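Kelch repeat and BTB domain-containing protein A55 (Vaccinia virus WR, PDB 6I2M) probably serves as a substrate-specific adapter of CUL3-containing E3 ubiquitin ligases, its BTB domain binding CUL3 and its Kelch repeats thought to recruit host proteins for degradation. Local coordinates at residues 44-49 with 99-104. Numbering follows the deposited sequence.
Sequences EYFSIL and DFLQIG
L101 O, near the C-terminal end of helix 91-101, accepts the one hydrogen bond found between the two segments, a weak one from Y45 N of helix 44-49, 3.3 Å long and bent to 145° at the hydrogen. S43 OG also bonds to this carbonyl, so two groups grip one oxygen, and Y45 CB packs 3.3 Å from L101 O. Just beyond, Q102, with positive phi, is the first residue to leave helical geometry, and I103 occupies the N-cap position of helix 104-116. Apolar packing centres on L101, whose CG lies anti to the carbonyl carbon (chi1 -65°). Its CD2 methyl touches two rings, 3.8 Å from Y45 CD1 and 3.7 Å from F46 CE1, approaching both obliquely. Both segments belong to the BTB/POZ domain, the CUL3-binding part of the protein, and here the short helix 44-49 is joined to the end of helix 91-101 within the domain's helical portion. Among the aromatics, Y45 and F100 both hold CG anti to the backbone N (chi1 -178° for Y45), and their rings cross obliquely with centroids 5.2 Å apart. F100 CE1 sits over one face of the Y45 ring, displaced toward its rim; the closest atoms are Y45 CE2 and F100 CZ, 3.9 Å apart. F100 also meets H66 edge-to-face. The polar ends turn to a chain of another protein: Y45 OH hydrogen-bonds to a basic side chain of that chain, and E44, leading away from 99-104, forms salt bridges with it.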
ATOM      1  N   GLU A  44       5.580  -5.196  13.886  1.00 69.78           N
ATOM      2  CA  GLU A  44       6.202  -4.291  14.852  1.00 69.53           C
ATOM      3  C   GLU A  44       7.552  -4.815  15.372  1.00 71.94           C
ATOM      4  O   GLU A  44       8.317  -4.037  15.946  1.00 71.92           O
ATOM      5  CB  GLU A  44       5.233  -3.947  15.988  1.00 71.70           C
ATOM      6  CG  GLU A  44       5.400  -2.531  16.515  1.00 84.02           C
ATOM      7  CD  GLU A  44       4.289  -2.038  17.420  1.00108.85           C
ATOM      8  OE1 GLU A  44       3.139  -1.914  16.941  1.00105.28           O
ATOM      9  OE2 GLU A  44       4.572  -1.757  18.607  1.00105.85           O
ATOM     10  N   TYR A  45       7.855  -6.117  15.141  1.00 67.09           N
ATOM     11  CA  TYR A  45       9.125  -6.752  15.520  1.00 66.32           C
ATOM     12  C   TYR A  45      10.260  -6.100  14.731  1.00 69.89           C
ATOM     13  O   TYR A  45      11.254  -5.690  15.330  1.00 69.91           O
ATOM     14  CB  TYR A  45       9.090  -8.274  15.256  1.00 66.89           C
ATOM     15  CG  TYR A  45      10.351  -9.012  15.659  1.00 68.04           C
ATOM     16  CD1 TYR A  45      11.362  -9.263  14.733  1.00 69.78           C
ATOM     17  CD2 TYR A  45      10.524  -9.481  16.957  1.00 69.01           C
ATOM     18  CE1 TYR A  45      12.528  -9.934  15.100  1.00 70.65           C
ATOM     19  CE2 TYR A  45      11.683 -10.158  17.333  1.00 70.13           C
ATOM     20  CZ  TYR A  45      12.683 -10.384  16.401  1.00 76.76           C
ATOM     21  OH  TYR A  45      13.822 -11.055  16.770  1.00 77.34           O
ATOM     22  N   PHE A  46      10.094  -5.996  13.394  1.00 65.90           N
ATOM     23  CA  PHE A  46      11.052  -5.375  12.479  1.00 65.64           C
ATOM     24  C   PHE A  46      11.155  -3.867  12.724  1.00 69.77           C
ATOM     25  O   PHE A  46      12.238  -3.304  12.564  1.00 70.12           O
ATOM     26  CB  PHE A  46      10.675  -5.663  11.016  1.00 67.19           C
ATOM     27  CG  PHE A  46      10.789  -7.114  10.609  1.00 68.64           C
ATOM     28  CD1 PHE A  46       9.679  -7.949  10.633  1.00 71.66           C
ATOM     29  CD2 PHE A  46      12.003  -7.642  10.182  1.00 70.99           C
ATOM     30  CE1 PHE A  46       9.782  -9.290  10.250  1.00 72.72           C
ATOM     31  CE2 PHE A  46      12.106  -8.983   9.798  1.00 73.96           C
ATOM     32  CZ  PHE A  46      10.995  -9.797   9.834  1.00 71.98           C
ATOM     33  N   SER A  47      10.039  -3.224  13.136  1.00 65.73           N
ATOM     34  CA  SER A  47       9.977  -1.791  13.450  1.00 65.94           C
ATOM     35  C   SER A  47      10.878  -1.462  14.644  1.00 69.76           C
ATOM     36  O   SER A  47      11.606  -0.469  14.612  1.00 70.12           O
ATOM     37  CB  SER A  47       8.539  -1.367  13.734  1.00 69.57           C
ATOM     38  OG  SER A  47       8.434   0.039  13.889  1.00 79.43           O
ATOM     39  N   ILE A  48      10.849  -2.316  15.681  1.00 65.58           N
ATOM     40  CA  ILE A  48      11.681  -2.162  16.874  1.00 65.78           C
ATOM     41  C   ILE A  48      13.115  -2.631  16.566  1.00 69.52           C
ATOM     42  O   ILE A  48      14.067  -2.082  17.123  1.00 70.13           O
ATOM     43  CB  ILE A  48      11.025  -2.847  18.107  1.00 68.74           C
ATOM     44  CG1 ILE A  48       9.751  -2.081  18.525  1.00 69.33           C
ATOM     45  CG2 ILE A  48      11.997  -2.954  19.286  1.00 70.08           C
ATOM     46  CD1 ILE A  48       8.687  -2.911  19.151  1.00 75.07           C
ATOM     47  N   LEU A  49      13.263  -3.614  15.647  1.00 65.03           N
ATOM     48  CA  LEU A  49      14.563  -4.137  15.222  1.00 64.83           C
ATOM     49  C   LEU A  49      15.359  -3.061  14.475  1.00 69.01           C
ATOM     50  O   LEU A  49      16.487  -2.785  14.866  1.00 69.52           O
ATOM     51  CB  LEU A  49      14.403  -5.421  14.370  1.00 64.14           C
ATOM     52  CG  LEU A  49      15.681  -6.139  13.895  1.00 69.16           C
ATOM     53  CD1 LEU A  49      16.441  -6.764  15.053  1.00 69.89           C
ATOM     54  CD2 LEU A  49      15.349  -7.212  12.882  1.00 70.82           C
ATOM     55  N   ASP A  99       2.189 -14.145  16.033  1.00 73.14           N
ATOM     56  CA  ASP A  99       2.147 -13.723  17.433  1.00 73.06           C
ATOM     57  C   ASP A  99       3.529 -13.277  17.914  1.00 75.95           C
ATOM     58  O   ASP A  99       3.625 -12.310  18.671  1.00 75.47           O
ATOM     59  CB  ASP A  99       1.592 -14.848  18.324  1.00 76.29           C
ATOM     60  CG  ASP A  99       1.224 -14.441  19.741  1.00 86.27           C
ATOM     61  OD1 ASP A  99       0.983 -13.233  19.974  1.00 85.95           O
ATOM     62  OD2 ASP A  99       1.155 -15.332  20.611  1.00 93.50           O
ATOM     63  N   PHE A 100       4.594 -13.978  17.467  1.00 72.04           N
ATOM     64  CA  PHE A 100       5.988 -13.675  17.795  1.00 71.06           C
ATOM     65  C   PHE A 100       6.418 -12.372  17.110  1.00 73.83           C
ATOM     66  O   PHE A 100       6.933 -11.474  17.778  1.00 73.17           O
ATOM     67  CB  PHE A 100       6.911 -14.848  17.392  1.00 73.04           C
ATOM     68  CG  PHE A 100       8.394 -14.569  17.513  1.00 74.05           C
ATOM     69  CD1 PHE A 100       9.133 -14.150  16.413  1.00 76.34           C
ATOM     70  CD2 PHE A 100       9.049 -14.718  18.730  1.00 76.48           C
ATOM     71  CE1 PHE A 100      10.496 -13.873  16.530  1.00 76.94           C
ATOM     72  CE2 PHE A 100      10.414 -14.447  18.845  1.00 78.95           C
ATOM     73  CZ  PHE A 100      11.127 -14.023  17.745  1.00 76.39           C
ATOM     74  N   LEU A 101       6.196 -12.275  15.783  1.00 69.94           N
ATOM     75  CA  LEU A 101       6.544 -11.102  14.975  1.00 68.98           C
ATOM     76  C   LEU A 101       5.604  -9.907  15.214  1.00 72.94           C
ATOM     77  O   LEU A 101       5.905  -8.796  14.777  1.00 72.08           O
ATOM     78  CB  LEU A 101       6.637 -11.463  13.480  1.00 68.87           C
ATOM     79  CG  LEU A 101       7.759 -12.433  13.078  1.00 73.63           C
ATOM     80  CD1 LEU A 101       7.435 -13.126  11.769  1.00 74.06           C
ATOM     81  CD2 LEU A 101       9.114 -11.731  12.996  1.00 75.36           C
ATOM     82  N   GLN A 102       4.484 -10.145  15.930  1.00 70.38           N
ATOM     83  CA  GLN A 102       3.454  -9.181  16.331  1.00 70.64           C
ATOM     84  C   GLN A 102       2.862  -8.377  15.158  1.00 74.69           C
ATOM     85  O   GLN A 102       2.880  -7.141  15.163  1.00 74.19           O
ATOM     86  CB  GLN A 102       3.947  -8.262  17.465  1.00 71.85           C
ATOM     87  CG  GLN A 102       3.917  -8.918  18.851  1.00 84.88           C
ATOM     88  CD  GLN A 102       2.526  -9.153  19.404  1.00102.40           C
ATOM     89  OE1 GLN A 102       1.570  -8.419  19.122  1.00 98.35           O
ATOM     90  NE2 GLN A 102       2.387 -10.186  20.221  1.00 93.97           N
ATOM     91  N   ILE A 103       2.318  -9.101  14.166  1.00 71.63           N
ATOM     92  CA  ILE A 103       1.633  -8.520  13.011  1.00 71.71           C
ATOM     93  C   ILE A 103       0.122  -8.568  13.287  1.00 76.87           C
ATOM     94  O   ILE A 103      -0.470  -9.651  13.326  1.00 77.28           O
ATOM     95  CB  ILE A 103       2.071  -9.114  11.628  1.00 74.52           C
ATOM     96  CG1 ILE A 103       1.110  -8.671  10.490  1.00 75.53           C
ATOM     97  CG2 ILE A 103       2.261 -10.640  11.675  1.00 75.61           C
ATOM     98  CD1 ILE A 103       1.600  -8.845   9.084  1.00 82.54           C
ATOM     99  N   GLY A 104      -0.457  -7.393  13.536  1.00 70.52           N
ATOM    100  CA  GLY A 104      -1.871  -7.217  13.858  1.00 70.26           C
ATOM    101  C   GLY A 104      -2.836  -7.642  12.770  1.00 73.49           C
ATOM    102  O   GLY A 104      -3.901  -8.192  13.062  1.00 72.71           O
TER